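Local coordinates for protein amphinase-2 (Rana pipiens, PDB 2P7S) that hydrolyses polymeric RNA, including poly(U), poly(C) and ribosomal RNA, as a secreted, cytotoxic endonuclease of the pancreatic ribonuclease family, at residues E9-K12 / T13-T17; S18-V21 / A22-N25. All blocks are in the same frame, centred on the assembly; numbering follows the deposited sequence.

Interaction 1: E9-K12 / T13-T17; sequences EKFK and TKHIT. With ACT (acetate ion), chain D.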
loop_
_atom_site.group_PDB
_atom_site.type_symbol
_atom_site.label_atom_id
_atom_site.label_comp_id
_atom_site.label_asym_id
_atom_site.label_seq_id
_atom_site.Cartn_x
_atom_site.Cartn_y
_atom_site.Cartn_z
ATOM N N GLU A 9 -7.299 -3.785 8.615
ATOM C CA GLU A 9 -7.148 -5.102 7.996
ATOM C C GLU A 9 -7.214 -4.991 6.476
ATOM O O GLU A 9 -6.434 -5.623 5.764
ATOM C CB GLU A 9 -8.233 -6.066 8.492
ATOM C CG GLU A 9 -8.101 -6.483 9.953
ATOM C CD GLU A 9 -6.805 -7.226 10.251
ATOM O OE1 GLU A 9 -6.387 -8.056 9.414
ATOM O OE2 GLU A 9 -6.211 -6.993 11.330
ATOM N N LYS A 10 -8.142 -4.178 5.982
ATOM C CA LYS A 10 -8.286 -3.992 4.546
ATOM C C LYS A 10 -7.043 -3.305 3.980
ATOM O O LYS A 10 -6.574 -3.664 2.898
ATOM C CB LYS A 10 -9.526 -3.152 4.236
ATOM C CG LYS A 10 -9.832 -3.035 2.751
ATOM C CD LYS A 10 -10.989 -2.086 2.503
ATOM C CE LYS A 10 -11.264 -1.929 1.019
ATOM N NZ LYS A 10 -12.346 -0.938 0.758
ATOM N N PHE A 11 -6.512 -2.324 4.712
ATOM C CA PHE A 11 -5.317 -1.607 4.270
ATOM C C PHE A 11 -4.124 -2.557 4.167
ATOM O O PHE A 11 -3.388 -2.524 3.180
ATOM C CB PHE A 11 -4.968 -0.471 5.240
ATOM C CG PHE A 11 -3.735 0.305 4.849
ATOM C CD1 PHE A 11 -3.840 1.516 4.174
ATOM C CD2 PHE A 11 -2.467 -0.181 5.153
ATOM C CE1 PHE A 11 -2.692 2.237 3.805
ATOM C CE2 PHE A 11 -1.320 0.526 4.790
ATOM C CZ PHE A 11 -1.432 1.737 4.114
ATOM N N LYS A 12 -3.924 -3.387 5.193
ATOM C CA LYS A 12 -2.809 -4.340 5.199
ATOM C C LYS A 12 -2.905 -5.307 4.024
ATOM O O LYS A 12 -1.914 -5.587 3.348
ATOM C CB LYS A 12 -2.789 -5.162 6.496
ATOM C CG LYS A 12 -2.268 -4.430 7.725
ATOM C CD LYS A 12 -2.144 -5.378 8.924
ATOM C CE LYS A 12 -3.507 -5.870 9.389
ATOM N NZ LYS A 12 -3.402 -6.850 10.517
ATOM N N THR A 13 -4.107 -5.822 3.798
ATOM C CA THR A 13 -4.349 -6.780 2.729
ATOM C C THR A 13 -4.079 -6.164 1.361
ATOM O O THR A 13 -3.403 -6.753 0.522
ATOM C CB THR A 13 -5.817 -7.302 2.773
ATOM O OG1 THR A 13 -6.024 -8.060 3.975
ATOM C CG2 THR A 13 -6.109 -8.199 1.572
ATOM N N LYS A 14 -4.599 -4.962 1.156
ATOM C CA LYS A 14 -4.446 -4.275 -0.109
ATOM C C LYS A 14 -3.081 -3.632 -0.373
ATOM O O LYS A 14 -2.648 -3.567 -1.522
ATOM C CB LYS A 14 -5.531 -3.200 -0.240
ATOM C CG LYS A 14 -5.591 -2.557 -1.617
ATOM C CD LYS A 14 -6.767 -1.596 -1.756
ATOM C CE LYS A 14 -6.880 -1.108 -3.192
ATOM N NZ LYS A 14 -7.956 -0.102 -3.352
ATOM N N HIS A 15 -2.397 -3.182 0.676
ATOM C CA HIS A 15 -1.129 -2.478 0.495
ATOM C C HIS A 15 0.153 -3.004 1.105
ATOM O O HIS A 15 1.230 -2.540 0.733
ATOM C CB HIS A 15 -1.290 -1.031 0.967
ATOM C CG HIS A 15 -2.317 -0.267 0.204
ATOM N ND1 HIS A 15 -2.129 0.108 -1.105
ATOM C CD2 HIS A 15 -3.552 0.168 0.551
ATOM C CE1 HIS A 15 -3.204 0.743 -1.535
ATOM N NE2 HIS A 15 -4.084 0.793 -0.551
ATOM N N ILE A 16 0.076 -3.932 2.049
ATOM C CA ILE A 16 1.309 -4.409 2.650
ATOM C C ILE A 16 1.679 -5.813 2.197
ATOM O O ILE A 16 0.848 -6.724 2.203
ATOM C CB ILE A 16 1.239 -4.355 4.190
ATOM C CG1 ILE A 16 0.845 -2.940 4.634
ATOM C CG2 ILE A 16 2.603 -4.707 4.778
ATOM C CD1 ILE A 16 0.886 -2.711 6.134
ATOM N N THR A 17 2.930 -5.979 1.785
ATOM C CA THR A 17 3.382 -7.281 1.330
ATOM C C THR A 17 4.675 -7.739 1.990
ATOM O O THR A 17 5.580 -6.935 2.250
ATOM C CB THR A 17 3.579 -7.314 -0.209
ATOM O OG1 THR A 17 3.946 -8.645 -0.601
ATOM C CG2 THR A 17 4.675 -6.352 -0.646
HETATM C C ACT D . -7.258 1.809 0.912
HETATM O O ACT D . -8.419 2.179 0.632
HETATM O OXT ACT D . -6.114 2.372 0.575
HETATM C CH3 ACT D . -7.150 0.543 1.751
#
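Phe11 and His15, one helical turn apart, form a local i to i+4 contact near the C-terminal end of helix 6-15, which carries what is probably one of the two catalytic histidines of the pancreatic ribonuclease fold. His15 CB lies over the Phe11 ring, 4.3 Å from its centroid and 16° off the normal, a CH-pi contact, and His15 CD2 stands 3.8 Å above the Phe11 ring plane, offset toward the rim. The two ring planes meet obliquely, at 47°. With CG anti to its own carbonyl carbon (chi1 -61°), the imidazole is carried beside the phenylalanine, and His15 NE2 donates to acetate OXT at 2.8 Å. ND1 is engaged by Thr46 O, so both ring nitrogens are bonded. Glu9 O accepts from Thr13 N and Thr13 OG1, both at 3.1 Å, from opposite faces of its carbonyl plane. At the helix end, Ile16 CG1 packs 4.1 Å from Phe11 CE2. With an alanine in place of His15, Thr46 O is likely to lose its ring partner, the acetate one of its partners, and the Phe11 rim its cover from CD2. His15 is probably the proton acceptor, as in related ribonucleases, and the acetate, also bonded to His107 and the Phe108 backbone, is consistent with an anion site between the two histidines.

Interaction 2: S18-V21 / A22-N25; sequences SQSV and ADFN. With NAG (2-acetamido-2-deoxy-beta-D-glucopyranose), chain B.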
loop_
_atom_site.group_PDB
_atom_site.type_symbol
_atom_site.label_atom_id
_atom_site.label_comp_id
_atom_site.label_asym_id
_atom_site.label_seq_id
_atom_site.Cartn_x
_atom_site.Cartn_y
_atom_site.Cartn_z
ATOM N N SER A 18 4.746 -9.040 2.269
ATOM C CA SER A 18 5.934 -9.629 2.875
ATOM C C SER A 18 6.859 -10.148 1.766
ATOM O O SER A 18 7.956 -10.636 2.034
ATOM C CB SER A 18 5.542 -10.782 3.804
ATOM O OG SER A 18 4.915 -11.832 3.084
ATOM N N GLN A 19 6.411 -10.035 0.519
ATOM C CA GLN A 19 7.202 -10.493 -0.627
ATOM C C GLN A 19 8.352 -9.535 -0.913
ATOM O O GLN A 19 8.292 -8.359 -0.572
ATOM C CB GLN A 19 6.337 -10.573 -1.888
ATOM C CG GLN A 19 5.145 -11.517 -1.845
ATOM C CD GLN A 19 4.285 -11.382 -3.101
ATOM O OE1 GLN A 19 4.748 -11.655 -4.204
ATOM N NE2 GLN A 19 3.038 -10.943 -2.937
ATOM N N SER A 20 9.401 -10.040 -1.551
ATOM C CA SER A 20 10.531 -9.191 -1.900
ATOM C C SER A 20 10.162 -8.482 -3.206
ATOM O O SER A 20 9.245 -8.907 -3.909
ATOM C CB SER A 20 11.784 -10.039 -2.124
ATOM O OG SER A 20 11.661 -10.830 -3.297
ATOM N N VAL A 21 10.876 -7.406 -3.520
ATOM C CA VAL A 21 10.649 -6.644 -4.745
ATOM C C VAL A 21 10.841 -7.534 -5.976
ATOM O O VAL A 21 10.115 -7.422 -6.963
ATOM C CB VAL A 21 11.632 -5.461 -4.828
ATOM C CG1 VAL A 21 11.514 -4.765 -6.167
ATOM C CG2 VAL A 21 11.355 -4.491 -3.696
ATOM N N ALA A 22 11.819 -8.428 -5.902
ATOM C CA ALA A 22 12.116 -9.329 -7.011
ATOM C C ALA A 22 11.075 -10.430 -7.201
ATOM O O ALA A 22 10.761 -10.809 -8.330
ATOM C CB ALA A 22 13.485 -9.943 -6.805
ATOM N N ASP A 23 10.544 -10.952 -6.100
ATOM C CA ASP A 23 9.551 -12.016 -6.185
ATOM C C ASP A 23 8.144 -11.502 -6.420
ATOM O O ASP A 23 7.249 -12.277 -6.750
ATOM C CB ASP A 23 9.543 -12.863 -4.909
ATOM C CG ASP A 23 10.780 -13.717 -4.771
ATOM O OD1 ASP A 23 11.308 -14.153 -5.816
ATOM O OD2 ASP A 23 11.211 -13.959 -3.621
ATOM N N PHE A 24 7.945 -10.201 -6.241
ATOM C CA PHE A 24 6.619 -9.640 -6.424
ATOM C C PHE A 24 6.261 -9.585 -7.899
ATOM O O PHE A 24 7.081 -9.210 -8.738
ATOM C CB PHE A 24 6.531 -8.231 -5.828
ATOM C CG PHE A 24 5.121 -7.749 -5.651
ATOM C CD1 PHE A 24 4.375 -8.135 -4.541
ATOM C CD2 PHE A 24 4.518 -6.957 -6.623
ATOM C CE1 PHE A 24 3.038 -7.741 -4.399
ATOM C CE2 PHE A 24 3.190 -6.560 -6.497
ATOM C CZ PHE A 24 2.447 -6.952 -5.384
ATOM N N ASN A 25 5.024 -9.954 -8.207
ATOM C CA ASN A 25 4.552 -9.943 -9.583
ATOM C C ASN A 25 3.182 -9.300 -9.643
ATOM O O ASN A 25 2.196 -9.864 -9.164
ATOM C CB ASN A 25 4.468 -11.369 -10.137
ATOM C CG ASN A 25 4.164 -11.396 -11.624
ATOM O OD1 ASN A 25 3.384 -10.589 -12.120
ATOM N ND2 ASN A 25 4.767 -12.338 -12.338
HETATM C C1 NAG B . 3.238 -8.674 -16.325
HETATM C C2 NAG B . 4.732 -9.022 -16.353
HETATM C C3 NAG B . 5.487 -7.979 -17.180
HETATM C C4 NAG B . 4.877 -7.919 -18.579
HETATM C C5 NAG B . 3.390 -7.562 -18.452
HETATM C C6 NAG B . 2.670 -7.473 -19.793
HETATM C C7 NAG B . 6.154 -9.972 -14.652
HETATM C C8 NAG B . 6.672 -9.918 -13.224
HETATM N N2 NAG B . 5.254 -9.058 -15.000
HETATM O O3 NAG B . 6.863 -8.320 -17.259
HETATM O O4 NAG B . 5.565 -6.934 -19.373
HETATM O O5 NAG B . 2.712 -8.566 -17.662
HETATM O O6 NAG B . 2.685 -8.721 -20.469
HETATM O O7 NAG B . 6.573 -10.834 -15.426
HETATM O O HOH W 1 3.335 -11.164 -6.558
HETATM O O HOH W 2 9.673 -12.880 -1.588
#
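Ser20 OG is held twice by Asp23: it accepts from Asp23 N at 3.0 Å, with an N-H...O angle of 153°, and gives a weak hydrogen bond to Asp23 OD2 at 3.2 Å. The hydroxyl can reach that amide because chi1 of 69° sets OG between the serine's own backbone N and carbonyl carbon, facing the residue three places on. Asp23 in return bends its carboxylate back over the serine, and a water that accepts from Ser20 N donates to Asp23 OD2 at 2.8 Å. With Ser20 OG taking the i+3 amide and Ser20 O the i+4 amide, the arrangement is an ST motif. The same turn, in which Val21 to Asp23 have helix-like phi/psi, is closed by that second bond, from Phe24 N to Ser20 O, weak and bent at 3.0 Å. Alongside, the Gln19 side chain crosses that of Phe24, its amide plane 35° from the ring, with Gln19 NE2 3.5 Å from Phe24 CD1. A second water links Gln19 OE1, 2.8 Å away, to Asn25 N. Phe24 itself is buried against Phe47 and strand 74-83, while Asn25, the N-cap of helix 26-29, turns its ND2 to within 3.2 Å of the methyl carbon C8 of an N-acetylglucosamine belonging to the protein's own glycan.

Interactions 1 and 2 follow one another directly along the chain, 9-17 and then 18-25, with centres about 15 Å apart. The first spans the C-terminal part of helix 6-15 and enters strand 16-17, which pairs in parallel with strand 45-49; the second occupies the loop leading to helix 26-29. They meet where Thr17 OG1 packs 4.0 Å from Phe24 CD1, and the same hydroxyl is hydrogen-bonded to Gln19 N. The centre of interaction 1 lies about 6 Å, and that of interaction 2 about 13 Å, from the centre of the chain, so the chain runs outward to a surface turn beside the glycan carried on Asn27. Phe24 packs from that turn onto Thr77 and Cys79 of strand 74-83.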